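Local coordinates for Serine/threonine-protein kinase PknE (Mycobacterium tuberculosis, PDB 2H34) that phosphorylates serine and threonine residues of proteins with ATP, as a membrane-anchored signalling kinase of the tubercle bacillus that probably supports its survival in the host, at residues P133-A136 / V137-R141; Y200-A203 / P204-S208; A274-P277 / E278-Y281. All coordinates share one frame; numbering follows the deposited sequence.

Interaction 1 of 3, residues P133-A136 / V137-R141; sequences PPRA and VAIVR
Ala136, Val137 and Arg135 bury the most surface in these first two and a half turns of helix 133-152, where each meets residues one turn away. Val137 lies one turn after Pro133: its amide N donates to Pro133 O at 2.8 Å with an N-H...O angle of 171°, and its CG2 lies 3.2 Å from that same Pro133 O. The methyl is there because chi1 of 180° sends CG1 anti to the backbone N, leaving CG2 on the side of the N and over the preceding turn. Ala136 repeats the relation one turn on. Its O accepts from Val140 N at 2.8 Å, while Val140 CG2 settles 3.4 Å from Ala136 O. The small methyl of Ala136 suits a buried place against Cys228 of helix 217-230, the helix that also receives Val140 through Leu221 and Leu225. Arg135 shares with Ile139 the flank that meets Met124 of helix 121-128. The two side chains run side by side in the same direction, Arg135 CG lying 4.2 Å from Ile139 CD1, and Arg135 O accepts the N-H of Ile139, at 2.9 Å from Ile139 N. Beyond CG the arginine bends at chi2 and carries its guanidinium off the helix, where Gln128 accepts a hydrogen bond and Asp171 makes a salt bridge; a long chain with a spreading charged end is what such a reach requires. Pro133 and Pro134 suit the first turn, whose residues need no amide hydrogen for an internal helix bond, and Pro134 O still receives Ala138 N at 2.8 Å. Prolines in the first turn, with i to i+4 bonds following at once, mark the start of an alpha-helix, here the long helix named alphaE in the C-terminal lobe of protein kinases.

Interaction 2 of 3, residues Y200-A203 / P204-S208; sequences YYMA and PERFS
Met202 meets two flat groups of the next turn, the Arg206 guanidinium and the Phe207 ring. Over one face of the guanidinium stands the selenium of this selenomethionine: Met202 SE is 4.2 Å above the plane and over its centre, with Met202 CG 3.6 Å from Arg206 NH1. The two side chains cross at about a right angle. Toward Phe207 the approach is oblique, neither face-on nor edge-on: Met202 SE lies 4.7 Å from the ring centroid and 51° off the ring normal, a Met-aromatic contact whose nearest carbon is Phe207 CE1, 3.8 Å from Met202 SE. On another part of the rim Phe207 CE2 comes within 3.4 Å of Ala203 O, again obliquely. Methionine suits the place because one unbranched, polarisable chain can serve a cationic plane and an aromatic ring together.

Arg206 holds CG anti to its carbonyl carbon (chi1 -59°), then bends at chi3 so that the guanidinium meets Met202. NH1 forms a salt bridge with Asp159, predicted to be the catalytic proton acceptor. The backbone adds a weak bond, Arg206 N to Ala203 O at 3.5 Å, and a firmer one from Phe207 N to Pro204 O at 2.9 Å.

Ala203, Pro204 and Glu205 form the Ala-Pro-Glu motif that ends the activation segment of protein kinases. The alanine's small CB faces the Glu205 carboxylate, whose charge is paired with Arg280; proline gives the backbone a rigid entry into the turn.

Along the chain the motif falls in the loop between strand 173-175 and helix 217-230. Ala203 and Pro204 pack on Tyr219 of that helix, while Pro204 touches Ile247 and Phe207 touches Met243, both on helix 239-248.

Interaction 3 of 3, residues A274-P277 / E278-Y281; sequences AKNP and EDRY
Arg280 folds back across Ala274 to Pro277 in a tight turn of the kinase C-terminal lobe, an Asx turn running into a 3-10 segment ahead of helix 284-293. Its guanidinium lies with one face over the backbone of Pro277, whose CA is 3.5 Å from the plane and over its centre; the two side chains cross at a slant. At the edge, and in the guanidinium plane, Ala274 O accepts from Arg280 NE at 2.9 Å and 173°. NH2 makes a salt bridge with Glu205 and a weak bond to Lys275 O. The NE bond, the proline against the face and the salt bridge together fix the group's rotation; arginine suits the task, having donors all round its rim.

Asn276 holds CG anti to the backbone N (chi1 -173°), which lets OD1 accept Glu278 N at 2.8 Å and closes the Asx turn. Its amide plane is nearly parallel to the Glu278 carboxylate (15°), though the chains cross at a slant; the Asp279 chain crosses it at about a right angle, its carboxylate clearly turned from the amide plane. Pro277 fits, for the turn asks no amide hydrogen of it. Ala274, with nothing beyond CB, leaves room for Asp279 CB at 3.7 Å. Asp279 N donates to Asn276 O at 2.8 Å from above that carbonyl's plane, and Arg280 N likewise to Pro277 O at 3.2 Å.

The three contacts follow one another along the chain within the C-terminal lobe of the kinase domain. Interactions 2 and 3 adjoin, their centres about 12 Å apart: Glu205 OE1 and Arg280 NH2 form a 2.8 Å salt bridge, the Glu-Arg pair familiar in protein kinases, tying the end of the activation segment to the turn before helix 284-293. Interaction 1 lies apart, its centre about 24 Å from that of interaction 2 and 22 Å from that of interaction 3. Helix 217-230 relates it to interaction 2, for both pack on that helix. Helix 217-230 thus touches both the start of helix 133-152 and the segment whose Arg206 reaches the predicted catalytic Asp159.

Interaction 1 of 3, residues P133-A136 / V137-R141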
ATOM      1  N   PRO A 133       5.015  17.757   6.993  1.00 71.24           N
ATOM      2  CA  PRO A 133       4.179  16.846   7.792  1.00 70.87           C
ATOM      3  C   PRO A 133       2.679  16.822   7.445  1.00 70.32           C
ATOM      4  O   PRO A 133       2.111  15.744   7.314  1.00 70.23           O
ATOM      5  CB  PRO A 133       4.428  17.315   9.229  1.00 70.79           C
ATOM      6  CG  PRO A 133       5.808  17.882   9.174  1.00 71.23           C
ATOM      7  CD  PRO A 133       5.891  18.580   7.841  1.00 71.02           C
ATOM      8  N   PRO A 134       2.040  17.989   7.284  1.00 69.99           N
ATOM      9  CA  PRO A 134       0.628  17.926   6.899  1.00 69.92           C
ATOM     10  C   PRO A 134       0.381  17.141   5.611  1.00 69.64           C
ATOM     11  O   PRO A 134      -0.631  16.461   5.483  1.00 70.08           O
ATOM     12  CB  PRO A 134       0.259  19.395   6.698  1.00 69.82           C
ATOM     13  CG  PRO A 134       1.206  20.129   7.594  1.00 70.12           C
ATOM     14  CD  PRO A 134       2.494  19.381   7.458  1.00 69.95           C
ATOM     15  N   ARG A 135       1.306  17.236   4.668  1.00 69.08           N
ATOM     16  CA  ARG A 135       1.218  16.481   3.438  1.00 68.31           C
ATOM     17  C   ARG A 135       1.361  14.985   3.722  1.00 68.23           C
ATOM     18  O   ARG A 135       0.570  14.169   3.239  1.00 68.02           O
ATOM     19  CB  ARG A 135       2.300  16.964   2.492  1.00 68.11           C
ATOM     20  CG  ARG A 135       2.092  16.574   1.073  1.00 68.28           C
ATOM     21  CD  ARG A 135       2.631  17.651   0.172  1.00 67.78           C
ATOM     22  NE  ARG A 135       2.832  17.171  -1.190  1.00 67.50           N
ATOM     23  CZ  ARG A 135       4.025  16.960  -1.733  1.00 67.78           C
ATOM     24  NH1 ARG A 135       5.127  17.177  -1.026  1.00 67.50           N
ATOM     25  NH2 ARG A 135       4.115  16.541  -2.988  1.00 68.03           N
ATOM     26  N   ALA A 136       2.359  14.632   4.527  1.00 68.13           N
ATOM     27  CA  ALA A 136       2.580  13.248   4.914  1.00 67.89           C
ATOM     28  C   ALA A 136       1.307  12.685   5.506  1.00 68.07           C
ATOM     29  O   ALA A 136       0.835  11.625   5.102  1.00 67.75           O
ATOM     30  CB  ALA A 136       3.688  13.165   5.904  1.00 67.68           C
ATOM     31  N   VAL A 137       0.739  13.436   6.444  1.00 68.73           N
ATOM     32  CA  VAL A 137      -0.481  13.038   7.127  1.00 69.05           C
ATOM     33  C   VAL A 137      -1.597  12.870   6.104  1.00 68.91           C
ATOM     34  O   VAL A 137      -2.220  11.806   6.037  1.00 69.45           O
ATOM     35  CB  VAL A 137      -0.880  14.034   8.263  1.00 69.18           C
ATOM     36  CG1 VAL A 137      -2.175  13.588   8.954  1.00 69.82           C
ATOM     37  CG2 VAL A 137       0.234  14.144   9.301  1.00 69.26           C
ATOM     38  N   ALA A 138      -1.817  13.887   5.279  1.00 68.46           N
ATOM     39  CA  ALA A 138      -2.854  13.800   4.256  1.00 68.31           C
ATOM     40  C   ALA A 138      -2.729  12.495   3.474  1.00 68.32           C
ATOM     41  O   ALA A 138      -3.709  11.778   3.294  1.00 68.53           O
ATOM     42  CB  ALA A 138      -2.799  14.983   3.330  1.00 68.32           C
ATOM     43  N   ILE A 139      -1.517  12.161   3.042  1.00 68.18           N
ATOM     44  CA  ILE A 139      -1.310  10.916   2.311  1.00 67.63           C
ATOM     45  C   ILE A 139      -1.601   9.694   3.187  1.00 67.92           C
ATOM     46  O   ILE A 139      -2.390   8.837   2.801  1.00 68.47           O
ATOM     47  CB  ILE A 139       0.066  10.875   1.601  1.00 67.45           C
ATOM     48  CG1 ILE A 139       0.058  11.925   0.478  1.00 67.07           C
ATOM     49  CG2 ILE A 139       0.344   9.491   1.019  1.00 65.39           C
ATOM     50  CD1 ILE A 139       1.383  12.546   0.188  1.00 65.77           C
ATOM     51  N   VAL A 140      -1.028   9.635   4.384  1.00 67.79           N
ATOM     52  CA  VAL A 140      -1.298   8.498   5.277  1.00 67.39           C
ATOM     53  C   VAL A 140      -2.797   8.299   5.529  1.00 66.94           C
ATOM     54  O   VAL A 140      -3.287   7.173   5.523  1.00 66.49           O
ATOM     55  CB  VAL A 140      -0.519   8.618   6.597  1.00 67.48           C
ATOM     56  CG1 VAL A 140      -0.965   7.578   7.591  1.00 66.92           C
ATOM     57  CG2 VAL A 140       0.968   8.449   6.323  1.00 68.24           C
ATOM     58  N   ARG A 141      -3.522   9.401   5.700  1.00 66.94           N
ATOM     59  CA  ARG A 141      -4.956   9.339   5.994  1.00 66.99           C
ATOM     60  C   ARG A 141      -5.731   8.586   4.921  1.00 65.88           C
ATOM     61  O   ARG A 141      -6.491   7.680   5.235  1.00 65.45           O
ATOM     62  CB  ARG A 141      -5.549  10.737   6.237  1.00 67.30           C
ATOM     63  CG  ARG A 141      -6.932  10.702   6.883  1.00 70.64           C
ATOM     64  CD  ARG A 141      -7.603  12.053   6.955  1.00 76.11           C
ATOM     65  NE  ARG A 141      -6.749  13.037   7.623  1.00 82.89           N
ATOM     66  CZ  ARG A 141      -6.357  14.193   7.078  1.00 85.86           C
ATOM     67  NH1 ARG A 141      -6.759  14.531   5.851  1.00 87.23           N
ATOM     68  NH2 ARG A 141      -5.566  15.022   7.760  1.00 85.98           N
TER

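Interaction 2 of 3, residues Y200-A203 / P204-S208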
ATOM      1  N   TYR A 200      11.496  -3.599   5.372  1.00 83.83           N
ATOM      2  CA  TYR A 200      11.489  -2.256   5.954  1.00 83.44           C
ATOM      3  C   TYR A 200      10.191  -1.943   6.683  1.00 83.07           C
ATOM      4  O   TYR A 200      10.187  -1.113   7.597  1.00 83.04           O
ATOM      5  CB  TYR A 200      11.703  -1.174   4.905  1.00 83.53           C
ATOM      6  CG  TYR A 200      13.044  -1.147   4.222  1.00 84.82           C
ATOM      7  CD1 TYR A 200      14.226  -1.157   4.957  1.00 85.74           C
ATOM      8  CD2 TYR A 200      13.129  -1.056   2.821  1.00 85.92           C
ATOM      9  CE1 TYR A 200      15.468  -1.116   4.316  1.00 87.65           C
ATOM     10  CE2 TYR A 200      14.362  -1.005   2.167  1.00 86.33           C
ATOM     11  CZ  TYR A 200      15.529  -1.034   2.920  1.00 87.65           C
ATOM     12  OH  TYR A 200      16.755  -0.988   2.293  1.00 87.97           O
ATOM     13  N   TYR A 201       9.099  -2.601   6.280  1.00 82.59           N
ATOM     14  CA  TYR A 201       7.750  -2.250   6.751  1.00 82.27           C
ATOM     15  C   TYR A 201       7.027  -3.399   7.469  1.00 83.03           C
ATOM     16  O   TYR A 201       5.801  -3.389   7.599  1.00 82.74           O
ATOM     17  CB  TYR A 201       6.911  -1.688   5.578  1.00 81.60           C
ATOM     18  CG  TYR A 201       7.672  -0.637   4.796  1.00 79.03           C
ATOM     19  CD1 TYR A 201       8.401  -0.978   3.652  1.00 76.12           C
ATOM     20  CD2 TYR A 201       7.729   0.676   5.244  1.00 76.30           C
ATOM     21  CE1 TYR A 201       9.137  -0.037   2.970  1.00 73.51           C
ATOM     22  CE2 TYR A 201       8.467   1.629   4.562  1.00 74.88           C
ATOM     23  CZ  TYR A 201       9.171   1.265   3.432  1.00 73.55           C
ATOM     24  OH  TYR A 201       9.906   2.212   2.770  1.00 73.18           O
HETATM   25  N   MSE A 202       7.793  -4.371   7.964  1.00 84.02           N
HETATM   26  CA  MSE A 202       7.205  -5.603   8.472  1.00 85.36           C
HETATM   27  C   MSE A 202       7.167  -5.736   9.979  1.00 84.96           C
HETATM   28  O   MSE A 202       8.200  -5.690  10.649  1.00 85.11           O
HETATM   29  CB  MSE A 202       7.914  -6.808   7.897  1.00 86.31           C
HETATM   30  CG  MSE A 202       7.244  -7.398   6.698  1.00 91.07           C
HETATM   31 SE   MSE A 202       8.212  -9.030   6.242  1.00105.84          SE
HETATM   32  CE  MSE A 202       7.964  -8.894   4.241  1.00101.38           C
ATOM     33  N   ALA A 203       5.958  -5.936  10.497  1.00 84.55           N
ATOM     34  CA  ALA A 203       5.738  -6.226  11.908  1.00 83.68           C
ATOM     35  C   ALA A 203       6.475  -7.497  12.294  1.00 82.90           C
ATOM     36  O   ALA A 203       6.675  -8.371  11.454  1.00 82.86           O
ATOM     37  CB  ALA A 203       4.244  -6.360  12.196  1.00 83.64           C
ATOM     38  N   PRO A 204       6.893  -7.596  13.566  1.00 82.30           N
ATOM     39  CA  PRO A 204       7.616  -8.762  14.021  1.00 81.96           C
ATOM     40  C   PRO A 204       6.787 -10.045  13.980  1.00 81.97           C
ATOM     41  O   PRO A 204       7.313 -11.089  13.616  1.00 81.59           O
ATOM     42  CB  PRO A 204       7.979  -8.396  15.457  1.00 81.92           C
ATOM     43  CG  PRO A 204       7.876  -6.917  15.519  1.00 81.53           C
ATOM     44  CD  PRO A 204       6.737  -6.613  14.648  1.00 82.19           C
ATOM     45  N   GLU A 205       5.501  -9.969  14.320  1.00 82.28           N
ATOM     46  CA  GLU A 205       4.669 -11.181  14.414  1.00 82.72           C
ATOM     47  C   GLU A 205       4.611 -11.989  13.113  1.00 83.22           C
ATOM     48  O   GLU A 205       4.202 -13.158  13.111  1.00 83.36           O
ATOM     49  CB  GLU A 205       3.255 -10.865  14.911  1.00 82.40           C
ATOM     50  CG  GLU A 205       2.442  -9.973  13.988  1.00 82.35           C
ATOM     51  CD  GLU A 205       2.590  -8.499  14.316  1.00 81.44           C
ATOM     52  OE1 GLU A 205       3.636  -8.096  14.869  1.00 82.87           O
ATOM     53  OE2 GLU A 205       1.655  -7.741  14.028  1.00 79.38           O
ATOM     54  N   ARG A 206       5.034 -11.362  12.018  1.00 83.68           N
ATOM     55  CA  ARG A 206       5.031 -11.999  10.710  1.00 84.08           C
ATOM     56  C   ARG A 206       6.176 -13.002  10.521  1.00 84.01           C
ATOM     57  O   ARG A 206       6.072 -13.925   9.709  1.00 83.88           O
ATOM     58  CB  ARG A 206       5.090 -10.937   9.625  1.00 84.19           C
ATOM     59  CG  ARG A 206       3.938  -9.959   9.659  1.00 86.16           C
ATOM     60  CD  ARG A 206       3.869  -9.162   8.364  1.00 90.08           C
ATOM     61  NE  ARG A 206       3.998 -10.027   7.193  1.00 92.44           N
ATOM     62  CZ  ARG A 206       4.027  -9.610   5.929  1.00 94.35           C
ATOM     63  NH1 ARG A 206       3.931  -8.312   5.625  1.00 93.78           N
ATOM     64  NH2 ARG A 206       4.156 -10.510   4.959  1.00 96.00           N
ATOM     65  N   PHE A 207       7.261 -12.824  11.271  1.00 83.97           N
ATOM     66  CA  PHE A 207       8.441 -13.684  11.123  1.00 84.00           C
ATOM     67  C   PHE A 207       8.287 -15.090  11.739  1.00 84.04           C
ATOM     68  O   PHE A 207       8.911 -16.038  11.262  1.00 84.24           O
ATOM     69  CB  PHE A 207       9.725 -12.971  11.595  1.00 83.77           C
ATOM     70  CG  PHE A 207       9.946 -11.617  10.943  1.00 83.91           C
ATOM     71  CD1 PHE A 207      10.315 -11.520   9.603  1.00 83.99           C
ATOM     72  CD2 PHE A 207       9.768 -10.437  11.668  1.00 83.34           C
ATOM     73  CE1 PHE A 207      10.494 -10.256   8.994  1.00 83.27           C
ATOM     74  CE2 PHE A 207       9.964  -9.183  11.076  1.00 82.04           C
ATOM     75  CZ  PHE A 207      10.325  -9.095   9.738  1.00 82.07           C
ATOM     76  N   SER A 208       7.447 -15.228  12.769  1.00 84.08           N
ATOM     77  CA  SER A 208       7.095 -16.547  13.317  1.00 84.12           C
ATOM     78  C   SER A 208       5.578 -16.682  13.468  1.00 84.23           C
ATOM     79  O   SER A 208       4.826 -15.995  12.780  1.00 84.34           O
ATOM     80  CB  SER A 208       7.806 -16.794  14.656  1.00 84.27           C
ATOM     81  OG  SER A 208       8.001 -18.184  14.913  1.00 84.04           O
TER

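Interaction 3 of 3, residues A274-P277 / E278-Y281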
ATOM      1  N   ALA A 274       4.480  -0.022  18.062  1.00 77.20           N
ATOM      2  CA  ALA A 274       4.712  -0.652  19.351  1.00 76.90           C
ATOM      3  C   ALA A 274       4.981  -2.127  19.112  1.00 76.64           C
ATOM      4  O   ALA A 274       4.553  -2.685  18.095  1.00 76.79           O
ATOM      5  CB  ALA A 274       3.503  -0.466  20.254  1.00 77.03           C
ATOM      6  N   LYS A 275       5.696  -2.758  20.038  1.00 76.12           N
ATOM      7  CA  LYS A 275       6.191  -4.114  19.811  1.00 75.36           C
ATOM      8  C   LYS A 275       5.074  -5.148  19.845  1.00 75.19           C
ATOM      9  O   LYS A 275       4.857  -5.859  18.859  1.00 74.89           O
ATOM     10  CB  LYS A 275       7.310  -4.445  20.792  1.00 75.06           C
ATOM     11  CG  LYS A 275       8.507  -3.528  20.647  1.00 74.31           C
ATOM     12  CD  LYS A 275       9.186  -3.724  19.301  1.00 73.47           C
ATOM     13  CE  LYS A 275      10.193  -2.630  19.037  1.00 73.70           C
ATOM     14  NZ  LYS A 275      11.175  -3.038  17.998  1.00 75.14           N
ATOM     15  N   ASN A 276       4.354  -5.201  20.968  1.00 74.95           N
ATOM     16  CA  ASN A 276       3.142  -6.010  21.078  1.00 74.50           C
ATOM     17  C   ASN A 276       2.002  -5.438  20.204  1.00 74.23           C
ATOM     18  O   ASN A 276       1.607  -4.269  20.356  1.00 73.64           O
ATOM     19  CB  ASN A 276       2.730  -6.157  22.547  1.00 74.24           C
ATOM     20  CG  ASN A 276       1.564  -7.125  22.755  1.00 74.65           C
ATOM     21  OD1 ASN A 276       0.643  -7.216  21.936  1.00 74.32           O
ATOM     22  ND2 ASN A 276       1.584  -7.828  23.884  1.00 74.67           N
ATOM     23  N   PRO A 277       1.489  -6.262  19.270  1.00 74.03           N
ATOM     24  CA  PRO A 277       0.394  -5.888  18.382  1.00 74.30           C
ATOM     25  C   PRO A 277      -0.755  -5.227  19.129  1.00 74.51           C
ATOM     26  O   PRO A 277      -1.376  -4.304  18.611  1.00 74.93           O
ATOM     27  CB  PRO A 277      -0.072  -7.232  17.815  1.00 74.24           C
ATOM     28  CG  PRO A 277       1.103  -8.094  17.865  1.00 73.63           C
ATOM     29  CD  PRO A 277       1.959  -7.634  19.010  1.00 73.85           C
ATOM     30  N   GLU A 278      -1.021  -5.692  20.346  1.00 74.73           N
ATOM     31  CA  GLU A 278      -2.155  -5.206  21.116  1.00 74.93           C
ATOM     32  C   GLU A 278      -1.926  -3.829  21.721  1.00 74.68           C
ATOM     33  O   GLU A 278      -2.843  -3.252  22.285  1.00 75.00           O
ATOM     34  CB  GLU A 278      -2.545  -6.213  22.192  1.00 74.94           C
ATOM     35  CG  GLU A 278      -2.968  -7.546  21.608  1.00 76.41           C
ATOM     36  CD  GLU A 278      -3.287  -8.588  22.662  1.00 78.19           C
ATOM     37  OE1 GLU A 278      -2.392  -8.931  23.472  1.00 79.19           O
ATOM     38  OE2 GLU A 278      -4.439  -9.081  22.668  1.00 78.84           O
ATOM     39  N   ASP A 279      -0.711  -3.302  21.593  1.00 74.29           N
ATOM     40  CA  ASP A 279      -0.420  -1.935  22.024  1.00 74.07           C
ATOM     41  C   ASP A 279      -0.579  -0.899  20.935  1.00 73.66           C
ATOM     42  O   ASP A 279      -0.484   0.290  21.212  1.00 74.06           O
ATOM     43  CB  ASP A 279       0.986  -1.850  22.572  1.00 73.81           C
ATOM     44  CG  ASP A 279       1.259  -2.933  23.539  1.00 75.34           C
ATOM     45  OD1 ASP A 279       0.285  -3.350  24.200  1.00 76.93           O
ATOM     46  OD2 ASP A 279       2.421  -3.386  23.631  1.00 77.72           O
ATOM     47  N   ARG A 280      -0.795  -1.347  19.704  1.00 72.94           N
ATOM     48  CA  ARG A 280      -0.807  -0.446  18.567  1.00 72.65           C
ATOM     49  C   ARG A 280      -2.219   0.045  18.384  1.00 72.54           C
ATOM     50  O   ARG A 280      -3.115  -0.381  19.116  1.00 72.73           O
ATOM     51  CB  ARG A 280      -0.338  -1.154  17.298  1.00 72.53           C
ATOM     52  CG  ARG A 280       1.088  -1.639  17.357  1.00 72.90           C
ATOM     53  CD  ARG A 280       1.427  -2.387  16.092  1.00 73.72           C
ATOM     54  NE  ARG A 280       2.413  -3.441  16.316  1.00 73.18           N
ATOM     55  CZ  ARG A 280       2.371  -4.630  15.721  1.00 73.45           C
ATOM     56  NH1 ARG A 280       1.380  -4.913  14.884  1.00 75.15           N
ATOM     57  NH2 ARG A 280       3.309  -5.535  15.958  1.00 72.21           N
ATOM     58  N   TYR A 281      -2.424   0.930  17.409  1.00 71.64           N
ATOM     59  CA  TYR A 281      -3.759   1.358  17.064  1.00 71.12           C
ATOM     60  C   TYR A 281      -4.485   0.178  16.463  1.00 70.67           C
ATOM     61  O   TYR A 281      -3.872  -0.669  15.832  1.00 70.46           O
ATOM     62  CB  TYR A 281      -3.726   2.513  16.080  1.00 71.46           C
ATOM     63  CG  TYR A 281      -2.952   3.724  16.557  1.00 72.43           C
ATOM     64  CD1 TYR A 281      -1.621   3.917  16.187  1.00 73.88           C
ATOM     65  CD2 TYR A 281      -3.555   4.690  17.356  1.00 72.96           C
ATOM     66  CE1 TYR A 281      -0.912   5.033  16.618  1.00 74.28           C
ATOM     67  CE2 TYR A 281      -2.858   5.806  17.784  1.00 73.44           C
ATOM     68  CZ  TYR A 281      -1.542   5.968  17.418  1.00 74.01           C
ATOM     69  OH  TYR A 281      -0.855   7.074  17.834  1.00 74.71           O
TER